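Local atomic coordinates of glutathione transferase lambda1 (Populus trichocarpa, PDB entry 4PQH), a protein that binds glutathione and probably catalyses its transfer to electrophilic substrates, as a monomeric plant enzyme of the Lambda class of glutathione transferases. Residues A[35-40]-A[176-181]; A[41-46]-A[215-220]; A[121-126]-A[172-177]. All blocks are in the same frame, centred on the assembly; numbering follows the deposited sequence. Where two conformers were deposited one is given.

Contact 1. Residues A[35-40]-A[176-181]. With GSH (glutathione), chain C.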
loop_
_atom_site.group_PDB
_atom_site.type_symbol
_atom_site.label_atom_id
_atom_site.label_comp_id
_atom_site.label_asym_id
_atom_site.label_seq_id
_atom_site.Cartn_x
_atom_site.Cartn_y
_atom_site.Cartn_z
ATOM N N THR A 35 6.305 8.321 4.005
ATOM C CA THR A 35 5.692 7.683 5.166
ATOM C C THR A 35 4.191 7.425 5.038
ATOM O O THR A 35 3.564 6.954 5.985
ATOM C CB THR A 35 5.929 8.506 6.440
ATOM O OG1 THR A 35 5.425 9.832 6.241
ATOM C CG2 THR A 35 7.413 8.562 6.768
ATOM N N CYS A 36 3.610 7.725 3.879
ATOM C CA CYS A 36 2.177 7.514 3.687
ATOM C C CYS A 36 1.869 6.058 3.345
ATOM O O CYS A 36 2.364 5.545 2.342
ATOM C CB CYS A 36 1.645 8.429 2.573
ATOM S SG CYS A 36 -0.105 8.151 2.154
ATOM N N PRO A 37 1.029 5.389 4.156
ATOM C CA PRO A 37 0.749 3.976 3.838
ATOM C C PRO A 37 -0.048 3.771 2.542
ATOM O O PRO A 37 0.133 2.753 1.873
ATOM C CB PRO A 37 -0.068 3.493 5.045
ATOM C CG PRO A 37 -0.706 4.751 5.601
ATOM C CD PRO A 37 0.290 5.858 5.347
ATOM N N TYR A 38 -0.919 4.708 2.190
ATOM C CA TYR A 38 -1.655 4.600 0.937
ATOM C C TYR A 38 -0.700 4.657 -0.246
ATOM O O TYR A 38 -0.816 3.876 -1.201
ATOM C CB TYR A 38 -2.693 5.722 0.840
ATOM C CG TYR A 38 -3.730 5.639 1.924
ATOM C CD1 TYR A 38 -4.782 4.738 1.839
ATOM C CD2 TYR A 38 -3.654 6.456 3.045
ATOM C CE1 TYR A 38 -5.729 4.657 2.839
ATOM C CE2 TYR A 38 -4.591 6.379 4.040
ATOM C CZ TYR A 38 -5.625 5.488 3.937
ATOM O OH TYR A 38 -6.556 5.426 4.942
ATOM N N ALA A 39 0.263 5.569 -0.171
ATOM C CA ALA A 39 1.275 5.693 -1.214
ATOM C C ALA A 39 2.188 4.468 -1.237
ATOM O O ALA A 39 2.612 4.011 -2.307
ATOM C CB ALA A 39 2.085 6.976 -1.023
ATOM N N GLN A 40 2.482 3.925 -0.059
ATOM C CA GLN A 40 3.322 2.739 0.026
ATOM C C GLN A 40 2.710 1.569 -0.734
ATOM O O GLN A 40 3.439 0.797 -1.349
ATOM C CB GLN A 40 3.568 2.354 1.482
ATOM C CG GLN A 40 4.714 1.366 1.661
ATOM C CD GLN A 40 4.828 0.861 3.085
ATOM O OE1 GLN A 40 4.072 1.289 3.968
ATOM N NE2 GLN A 40 5.776 -0.039 3.326
ATOM N N ALA A 176 -0.385 -4.678 3.495
ATOM C CA ALA A 176 0.956 -4.609 4.076
ATOM C C ALA A 176 1.319 -3.286 4.779
ATOM O O ALA A 176 1.814 -3.320 5.896
ATOM C CB ALA A 176 2.041 -5.031 3.067
ATOM N N PRO A 177 1.053 -2.120 4.154
ATOM C CA PRO A 177 1.432 -0.877 4.853
ATOM C C PRO A 177 0.655 -0.630 6.141
ATOM O O PRO A 177 1.173 -0.019 7.075
ATOM C CB PRO A 177 1.076 0.209 3.832
ATOM C CG PRO A 177 1.199 -0.500 2.496
ATOM C CD PRO A 177 0.568 -1.832 2.793
ATOM N N PHE A 178 -0.572 -1.119 6.197
ATOM C CA PHE A 178 -1.393 -0.921 7.374
ATOM C C PHE A 178 -1.063 -1.892 8.495
ATOM O O PHE A 178 -0.939 -1.481 9.651
ATOM C CB PHE A 178 -2.857 -0.892 6.966
ATOM C CG PHE A 178 -3.174 0.300 6.118
ATOM C CD1 PHE A 178 -3.444 1.525 6.712
ATOM C CD2 PHE A 178 -3.102 0.227 4.738
ATOM C CE1 PHE A 178 -3.678 2.634 5.948
ATOM C CE2 PHE A 178 -3.335 1.346 3.967
ATOM C CZ PHE A 178 -3.637 2.555 4.579
ATOM N N ILE A 179 -0.839 -3.161 8.166
ATOM C CA ILE A 179 -0.392 -4.109 9.178
ATOM C C ILE A 179 1.003 -3.715 9.701
ATOM O O ILE A 179 1.281 -3.817 10.897
ATOM C CB ILE A 179 -0.459 -5.555 8.650
ATOM C CG1 ILE A 179 -1.930 -5.920 8.404
ATOM C CG2 ILE A 179 0.200 -6.514 9.632
ATOM C CD1 ILE A 179 -2.148 -7.307 7.819
ATOM N N GLU A 180 1.846 -3.200 8.808
ATOM C CA GLU A 180 3.178 -2.717 9.166
ATOM C C GLU A 180 3.119 -1.650 10.257
ATOM O O GLU A 180 3.977 -1.597 11.127
ATOM C CB GLU A 180 3.868 -2.146 7.923
ATOM C CG GLU A 180 5.186 -1.448 8.167
ATOM C CD GLU A 180 5.772 -0.857 6.895
ATOM O OE1 GLU A 180 5.713 -1.528 5.844
ATOM O OE2 GLU A 180 6.301 0.272 6.941
ATOM N N ARG A 181 2.100 -0.799 10.202
ATOM C CA ARG A 181 1.962 0.277 11.176
ATOM C C ARG A 181 1.176 -0.167 12.406
ATOM O O ARG A 181 1.544 0.168 13.533
ATOM C CB ARG A 181 1.312 1.495 10.521
ATOM C CG ARG A 181 2.254 2.231 9.585
ATOM C CD ARG A 181 1.498 2.975 8.498
ATOM N NE ARG A 181 2.399 3.771 7.669
ATOM C CZ ARG A 181 3.172 3.275 6.711
ATOM N NH1 ARG A 181 3.158 1.974 6.452
ATOM N NH2 ARG A 181 3.959 4.082 6.010
HETATM N N1 GSH C . -8.278 7.326 -0.340
HETATM C CA1 GSH C . -6.942 7.815 -0.624
HETATM C C1 GSH C . -6.172 6.669 -1.211
HETATM O O11 GSH C . -6.547 5.502 -0.968
HETATM O O12 GSH C . -5.188 6.880 -1.944
HETATM C CB1 GSH C . -6.273 8.324 0.656
HETATM C CG1 GSH C . -4.980 9.095 0.393
HETATM C CD1 GSH C . -4.547 9.812 1.654
HETATM O OE1 GSH C . -5.454 9.921 2.726
HETATM N N2 GSH C . -3.316 10.325 1.710
HETATM C CA2 GSH C . -2.988 11.225 2.810
HETATM C C2 GSH C . -2.747 12.620 2.324
HETATM O O2 GSH C . -2.248 12.841 1.032
HETATM C CB2 GSH C . -1.739 10.781 3.555
HETATM S SG2 GSH C . -1.976 9.335 4.620
HETATM N N3 GSH C . -3.010 13.625 3.156
HETATM C CA3 GSH C . -2.711 14.983 2.744
HETATM C C3 GSH C . -3.926 15.872 2.826
HETATM O O31 GSH C . -3.822 17.101 2.623
HETATM O O32 GSH C . -5.052 15.392 3.085
#

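Contact 2. Residues A[41-46]-A[215-220]. Unlike the reference sequence in segment 215-220: His219 (reference Arg).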
loop_
_atom_site.group_PDB
_atom_site.type_symbol
_atom_site.label_atom_id
_atom_site.label_comp_id
_atom_site.label_asym_id
_atom_site.label_seq_id
_atom_site.Cartn_x
_atom_site.Cartn_y
_atom_site.Cartn_z
ATOM N N ARG A 41 1.385 1.430 -0.710
ATOM C CA ARG A 41 0.716 0.394 -1.510
ATOM C C ARG A 41 1.172 0.432 -2.954
ATOM O O ARG A 41 1.466 -0.604 -3.559
ATOM C CB ARG A 41 -0.795 0.617 -1.511
ATOM C CG ARG A 41 -1.509 0.281 -0.214
ATOM C CD ARG A 41 -3.000 0.571 -0.366
ATOM N NE ARG A 41 -3.811 0.010 0.715
ATOM C CZ ARG A 41 -5.011 0.459 1.070
ATOM N NH1 ARG A 41 -5.550 1.505 0.452
ATOM N NH2 ARG A 41 -5.672 -0.143 2.047
ATOM N N VAL A 42 1.235 1.631 -3.506
ATOM C CA VAL A 42 1.517 1.798 -4.923
ATOM C C VAL A 42 3.010 1.637 -5.196
ATOM O O VAL A 42 3.422 1.052 -6.201
ATOM C CB VAL A 42 0.999 3.169 -5.435
ATOM C CG1 VAL A 42 1.028 3.203 -6.947
ATOM C CG2 VAL A 42 -0.435 3.402 -4.953
ATOM N N TRP A 43 3.820 2.134 -4.273
ATOM C CA TRP A 43 5.263 1.973 -4.335
ATOM C C TRP A 43 5.638 0.476 -4.310
ATOM O O TRP A 43 6.488 0.018 -5.090
ATOM C CB TRP A 43 5.875 2.726 -3.160
ATOM C CG TRP A 43 7.364 2.737 -3.063
ATOM C CD1 TRP A 43 8.271 2.205 -3.938
ATOM C CD2 TRP A 43 8.124 3.323 -2.004
ATOM N NE1 TRP A 43 9.554 2.432 -3.480
ATOM C CE2 TRP A 43 9.485 3.114 -2.293
ATOM C CE3 TRP A 43 7.779 4.016 -0.838
ATOM C CZ2 TRP A 43 10.505 3.563 -1.451
ATOM C CZ3 TRP A 43 8.793 4.460 -0.001
ATOM C CH2 TRP A 43 10.138 4.232 -0.314
ATOM N N ILE A 44 5.005 -0.291 -3.423
ATOM C CA ILE A 44 5.225 -1.741 -3.372
ATOM C C ILE A 44 4.851 -2.379 -4.702
ATOM O O ILE A 44 5.574 -3.243 -5.205
ATOM C CB ILE A 44 4.412 -2.419 -2.246
ATOM C CG1 ILE A 44 4.859 -1.932 -0.868
ATOM C CG2 ILE A 44 4.579 -3.937 -2.341
ATOM C CD1 ILE A 44 3.807 -2.155 0.203
ATOM N N THR A 45 3.731 -1.970 -5.282
ATOM C CA THR A 45 3.290 -2.531 -6.562
ATOM C C THR A 45 4.323 -2.300 -7.658
ATOM O O THR A 45 4.708 -3.226 -8.374
ATOM C CB THR A 45 1.912 -1.988 -6.965
ATOM O OG1 THR A 45 0.972 -2.311 -5.934
ATOM C CG2 THR A 45 1.444 -2.636 -8.270
ATOM N N ARG A 46 4.800 -1.070 -7.766
ATOM C CA ARG A 46 5.894 -0.717 -8.658
ATOM C C ARG A 46 7.095 -1.638 -8.488
ATOM O O ARG A 46 7.583 -2.222 -9.457
ATOM C CB ARG A 46 6.296 0.741 -8.408
ATOM C CG ARG A 46 7.670 1.169 -8.928
ATOM C CD ARG A 46 8.013 2.529 -8.308
ATOM N NE ARG A 46 9.221 3.182 -8.807
ATOM C CZ ARG A 46 10.402 3.148 -8.189
ATOM N NH1 ARG A 46 10.556 2.444 -7.074
ATOM N NH2 ARG A 46 11.437 3.806 -8.694
ATOM N N ASN A 215 10.078 -4.884 1.347
ATOM C CA ASN A 215 11.037 -4.376 2.329
ATOM C C ASN A 215 11.688 -3.065 1.915
ATOM O O ASN A 215 11.961 -2.197 2.753
ATOM C CB ASN A 215 12.130 -5.406 2.600
ATOM C CG ASN A 215 11.599 -6.658 3.258
ATOM O OD1 ASN A 215 10.613 -6.615 3.996
ATOM N ND2 ASN A 215 12.251 -7.785 2.993
ATOM N N GLN A 216 11.936 -2.917 0.618
ATOM C CA GLN A 216 12.572 -1.712 0.108
ATOM C C GLN A 216 11.707 -0.468 0.236
ATOM O O GLN A 216 12.218 0.643 0.147
ATOM C CB GLN A 216 12.996 -1.910 -1.342
ATOM C CG GLN A 216 14.215 -2.787 -1.491
ATOM C CD GLN A 216 14.310 -3.371 -2.871
ATOM O OE1 GLN A 216 13.456 -3.116 -3.718
ATOM N NE2 GLN A 216 15.344 -4.171 -3.110
ATOM N N THR A 217 10.404 -0.643 0.441
ATOM C CA THR A 217 9.521 0.516 0.596
ATOM C C THR A 217 9.510 0.977 2.040
ATOM O O THR A 217 8.818 1.934 2.395
ATOM C CB THR A 217 8.077 0.247 0.147
ATOM O OG1 THR A 217 7.466 -0.712 1.021
ATOM C CG2 THR A 217 8.053 -0.263 -1.272
ATOM N N ARG A 218 10.266 0.272 2.872
ATOM C CA ARG A 218 10.510 0.716 4.235
ATOM C C ARG A 218 11.813 1.512 4.266
ATOM O O ARG A 218 12.189 2.060 5.300
ATOM C CB ARG A 218 10.564 -0.478 5.196
ATOM C CG ARG A 218 9.249 -1.243 5.299
ATOM C CD ARG A 218 9.388 -2.541 6.092
ATOM N NE ARG A 218 9.114 -2.374 7.519
ATOM C CZ ARG A 218 8.507 -3.289 8.272
ATOM N NH1 ARG A 218 8.108 -4.434 7.731
ATOM N NH2 ARG A 218 8.297 -3.066 9.562
ATOM N N HIS A 219 12.493 1.578 3.115
ATOM C CA HIS A 219 13.734 2.348 2.968
ATOM C C HIS A 219 13.443 3.838 2.938
ATOM O O HIS A 219 12.298 4.256 2.767
ATOM C CB HIS A 219 14.485 1.993 1.676
ATOM C CG HIS A 219 15.104 0.630 1.672
ATOM N ND1 HIS A 219 15.997 0.226 0.702
ATOM C CD2 HIS A 219 14.960 -0.424 2.511
ATOM C CE1 HIS A 219 16.378 -1.015 0.943
ATOM N NE2 HIS A 219 15.763 -1.434 2.035
ATOM N N GLU A 220 14.500 4.634 3.069
ATOM C CA GLU A 220 14.391 6.090 3.083
ATOM C C GLU A 220 15.668 6.717 2.520
ATOM O O GLU A 220 16.716 6.070 2.492
ATOM C CB GLU A 220 14.146 6.576 4.512
ATOM C CG GLU A 220 15.276 6.253 5.475
ATOM C CD GLU A 220 14.920 6.569 6.912
ATOM O OE1 GLU A 220 13.770 6.994 7.158
ATOM O OE2 GLU A 220 15.788 6.390 7.794
#

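Contact 3. Residues A[121-126]-A[172-177]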
loop_
_atom_site.group_PDB
_atom_site.type_symbol
_atom_site.label_atom_id
_atom_site.label_comp_id
_atom_site.label_asym_id
_atom_site.label_seq_id
_atom_site.Cartn_x
_atom_site.Cartn_y
_atom_site.Cartn_z
ATOM N N ASP A 121 -14.095 -8.882 -1.831
ATOM C CA ASP A 121 -14.529 -8.857 -0.431
ATOM C C ASP A 121 -13.451 -8.249 0.472
ATOM O O ASP A 121 -13.748 -7.457 1.372
ATOM C CB ASP A 121 -14.876 -10.266 0.070
ATOM C CG ASP A 121 -16.133 -10.828 -0.565
ATOM O OD1 ASP A 121 -16.975 -10.037 -1.040
ATOM O OD2 ASP A 121 -16.282 -12.069 -0.573
ATOM N N LEU A 122 -12.195 -8.611 0.224
ATOM C CA LEU A 122 -11.088 -8.146 1.056
ATOM C C LEU A 122 -10.709 -6.695 0.788
ATOM O O LEU A 122 -10.379 -5.954 1.715
ATOM C CB LEU A 122 -9.877 -9.061 0.883
ATOM C CG LEU A 122 -10.098 -10.468 1.437
ATOM C CD1 LEU A 122 -8.850 -11.305 1.218
ATOM C CD2 LEU A 122 -10.478 -10.413 2.910
ATOM N N PHE A 123 -10.753 -6.279 -0.469
ATOM C CA PHE A 123 -10.579 -4.861 -0.784
ATOM C C PHE A 123 -11.653 -4.015 -0.104
ATOM O O PHE A 123 -11.362 -2.945 0.433
ATOM C CB PHE A 123 -10.625 -4.620 -2.291
ATOM C CG PHE A 123 -9.402 -5.089 -3.024
ATOM C CD1 PHE A 123 -8.133 -4.852 -2.521
ATOM C CD2 PHE A 123 -9.529 -5.754 -4.234
ATOM C CE1 PHE A 123 -7.005 -5.288 -3.205
ATOM C CE2 PHE A 123 -8.406 -6.193 -4.923
ATOM C CZ PHE A 123 -7.143 -5.958 -4.406
ATOM N N SER A 124 -12.888 -4.507 -0.126
ATOM C CA SER A 124 -14.018 -3.792 0.471
ATOM C C SER A 124 -13.844 -3.677 1.974
ATOM O O SER A 124 -14.339 -2.741 2.592
ATOM C CB SER A 124 -15.323 -4.522 0.166
ATOM O OG SER A 124 -15.696 -4.375 -1.196
ATOM N N TYR A 125 -13.144 -4.639 2.560
ATOM C CA TYR A 125 -12.941 -4.660 4.007
ATOM C C TYR A 125 -11.860 -3.695 4.500
ATOM O O TYR A 125 -11.769 -3.427 5.703
ATOM C CB TYR A 125 -12.629 -6.094 4.470
ATOM C CG TYR A 125 -12.569 -6.252 5.970
ATOM C CD1 TYR A 125 -13.729 -6.235 6.738
ATOM C CD2 TYR A 125 -11.355 -6.403 6.622
ATOM C CE1 TYR A 125 -13.676 -6.376 8.110
ATOM C CE2 TYR A 125 -11.294 -6.542 7.998
ATOM C CZ TYR A 125 -12.460 -6.530 8.736
ATOM O OH TYR A 125 -12.408 -6.664 10.108
ATOM N N THR A 126 -11.048 -3.153 3.594
ATOM C CA THR A 126 -9.911 -2.321 4.014
ATOM C C THR A 126 -10.303 -1.117 4.867
ATOM O O THR A 126 -9.613 -0.802 5.830
ATOM C CB THR A 126 -9.034 -1.833 2.829
ATOM O OG1 THR A 126 -9.834 -1.094 1.902
ATOM C CG2 THR A 126 -8.350 -3.013 2.127
ATOM N N ASP A 172 -2.491 -8.644 -0.748
ATOM C CA ASP A 172 -1.451 -8.599 0.274
ATOM C C ASP A 172 -0.794 -7.223 0.293
ATOM O O ASP A 172 -0.555 -6.644 1.354
ATOM C CB ASP A 172 -0.420 -9.697 0.018
ATOM C CG ASP A 172 -1.072 -11.025 -0.195
ATOM O OD1 ASP A 172 -1.628 -11.573 0.776
ATOM O OD2 ASP A 172 -1.083 -11.480 -1.357
ATOM N N ILE A 173 -0.527 -6.697 -0.892
ATOM C CA ILE A 173 0.053 -5.370 -1.032
ATOM C C ILE A 173 -0.838 -4.270 -0.414
ATOM O O ILE A 173 -0.346 -3.340 0.230
ATOM C CB ILE A 173 0.341 -5.078 -2.503
ATOM C CG1 ILE A 173 1.425 -6.040 -3.003
ATOM C CG2 ILE A 173 0.775 -3.640 -2.693
ATOM C CD1 ILE A 173 1.668 -5.970 -4.503
ATOM N N ALA A 174 -2.145 -4.392 -0.593
ATOM C CA ALA A 174 -3.075 -3.411 -0.046
ATOM C C ALA A 174 -2.986 -3.353 1.483
ATOM O O ALA A 174 -3.036 -2.276 2.082
ATOM C CB ALA A 174 -4.485 -3.734 -0.485
ATOM N N TYR A 175 -2.858 -4.510 2.117
ATOM C CA TYR A 175 -2.831 -4.586 3.576
ATOM C C TYR A 175 -1.464 -4.358 4.213
ATOM O O TYR A 175 -1.392 -3.910 5.354
ATOM C CB TYR A 175 -3.420 -5.915 4.057
ATOM C CG TYR A 175 -4.926 -5.934 4.042
ATOM C CD1 TYR A 175 -5.637 -5.502 5.145
ATOM C CD2 TYR A 175 -5.643 -6.344 2.915
ATOM C CE1 TYR A 175 -7.004 -5.491 5.147
ATOM C CE2 TYR A 175 -7.021 -6.338 2.907
ATOM C CZ TYR A 175 -7.699 -5.909 4.032
ATOM O OH TYR A 175 -9.075 -5.885 4.063
ATOM N N ALA A 176 -0.385 -4.678 3.495
ATOM C CA ALA A 176 0.956 -4.609 4.076
ATOM C C ALA A 176 1.319 -3.286 4.779
ATOM O O ALA A 176 1.814 -3.320 5.896
ATOM C CB ALA A 176 2.041 -5.031 3.067
ATOM N N PRO A 177 1.053 -2.120 4.154
ATOM C CA PRO A 177 1.432 -0.877 4.853
ATOM C C PRO A 177 0.655 -0.630 6.141
ATOM O O PRO A 177 1.173 -0.019 7.075
ATOM C CB PRO A 177 1.076 0.209 3.832
ATOM C CG PRO A 177 1.199 -0.500 2.496
ATOM C CD PRO A 177 0.568 -1.832 2.793
#

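Contact 1. Residues A[35-40]-A[176-181]
Pro37 and Phe178 meet at about a right angle, the proline CB lying over the phenylalanine face 3.9 Å from the ring centroid, a CH-pi contact. The same CB covers one face of the Arg181 guanidinium, so the proline is wedged between ring and cation. Phe178 turns its edge to the face of Tyr38 in an edge-to-face pair with planes at 66°; its CZ comes 3.4 Å from Tyr38 CE1. The opposite face of Tyr38 receives CB1 of glutathione over its centre, which places the tyrosine ring between the ligand and helix 170-190. At the start of helix 37-48, Arg181 NH2 donates to Thr35 O at 2.9 Å, from above the carbonyl plane, and NH1 to Gln40 OE1 at 2.7 Å, in the plane of the amide carbonyl. NH1 also bonds to Pro177 O of its own helix. Gln40, with CG anti to the backbone N (chi1 -165°) and the chain extended beyond it, sends NE2 to the syn side of Glu180 OE1 at 2.9 Å; that carboxylate oxygen is bonded to Tyr214 as well. Cys36, which can bind glutathione covalently, stands at the N-cap with SG accepting from Ala39 N at 3.5 Å. Its SG lies 3.3 Å from glutathione SG2, too far for a disulfide. This is the interdomain seam of the GST fold beside the glutathione site. Accepting from Arg181 and donating to Glu180, the single amide of Gln40 links two charged side chains of helix 170-190 to the first turn of helix 37-48.

Contact 2. Residues A[41-46]-A[215-220]
Thr217 presses its methyl group onto the indole of Trp43: CG2 stands 3.5 Å from the centroid of the five-membered ring, only 7° off the normal, a nearly vertical CH-pi contact. The threonine side chain runs antiparallel to that of the tryptophan. Trp43 CG is anti to its backbone N (chi1 -178°), and the six-membered ring continues beneath the backbone of the loop, with CZ3 3.5 Å from Thr217 O. Ile44 closes the packing on the helix side, crossing the threonine at about a right angle with CG1 3.4 Å from Thr217 OG1 and 3.6 Å from Thr217 CG2. The hydroxyl OG1 is nevertheless satisfied, being hydrogen-bonded to Tyr214 O and to Gln40 NE2. In this way the C-terminal tail, after leaving the helical domain at helix 212-215, is laid over helix 37-48 of the thioredoxin-like N-terminal domain, and Trp43 also touches Ile32 of the central sheet. An alanine in place of Trp43 would probably leave the Thr217 methyl without its aromatic platform and open a gap beneath the tail. Away from Thr217 the contact thins out: the indole meets the backbone oxygens of Gln216 and His219, CZ2 lying 3.7 Å from Gln216 O and CH2 3.8 Å from His219 O. The imidazole of His219, a residue that differs from the reference sequence, is turned off from the helix and has Gln216 CA over the centre of one face. At this outer end His219 and Glu220 lie at the surface, where a neighbouring molecule of the crystal touches them.

Contact 3. Residues A[121-126]-A[172-177]
Tyr175 reaches across to helix 113-137 and makes the one hydrogen bond between the segments: its OH donates to Leu122 O at 2.7 Å, with the donor tilted 20° from the carbonyl plane. The helix axes come within 10.4 Å, and with CG anti to the carbonyl carbon (chi1 -79°) the Tyr175 side chain sets off toward helix 113-137. A second polar bond lies within 121-126, where Thr126 OG1 donates to Phe123 O at 2.8 Å in the carbonyl plane; the backbone N of Thr126 shares that acceptor. Tyr125 crosses Tyr175 at about a right angle and brings its ring edge against the phenol oxygen, CD2 lying 3.5 Å from Tyr175 OH. Outside the two segments, Tyr125 stacks on Tyr150, and Tyr175 makes an edge-to-face pair with Phe129. Among the apolar contacts, Thr126, its hydroxyl turned back to its own helix, offers CG2 to the tyrosine, 3.5 Å from Tyr175 CZ. Ala174 CB sits at the edge of the Phe123 ring, 4.0 Å from CE1, and Leu122 CB approaches Tyr175 CE2 at 4.4 Å. Leu93 of helix 92-102 borders this side too, touching Phe123, Thr126 and Ala174. The helices run nearly parallel, at 23°, and the small Ala174 faces helix 113-137 while Tyr175 beside it reaches the backbone of Leu122. Such packing of a central helix against the long first helix of the all-helical C-terminal domain is characteristic of the glutathione transferase fold.

The segments come along the chain in the order 35-40, 41-46, 121-126, 172-177, 176-181, 215-220, so contacts 1 and 2 interleave and contact 3 is nested within the loop closed by contact 2. Contacts 1 and 2 share helix 37-48, have centres about 9 Å apart, and are joined by a probable hydrogen bond from Gln40 to Thr217. Contacts 1 and 3, about 11 Å apart between centres, share helix 170-190, with Ala176 and Pro177 in common. Arg41 links contacts 2 and 3 through Ala174 O. Helix 170-190 thus joins the helical core to the glutathione-binding domain, and the C-terminal tail returns to that domain.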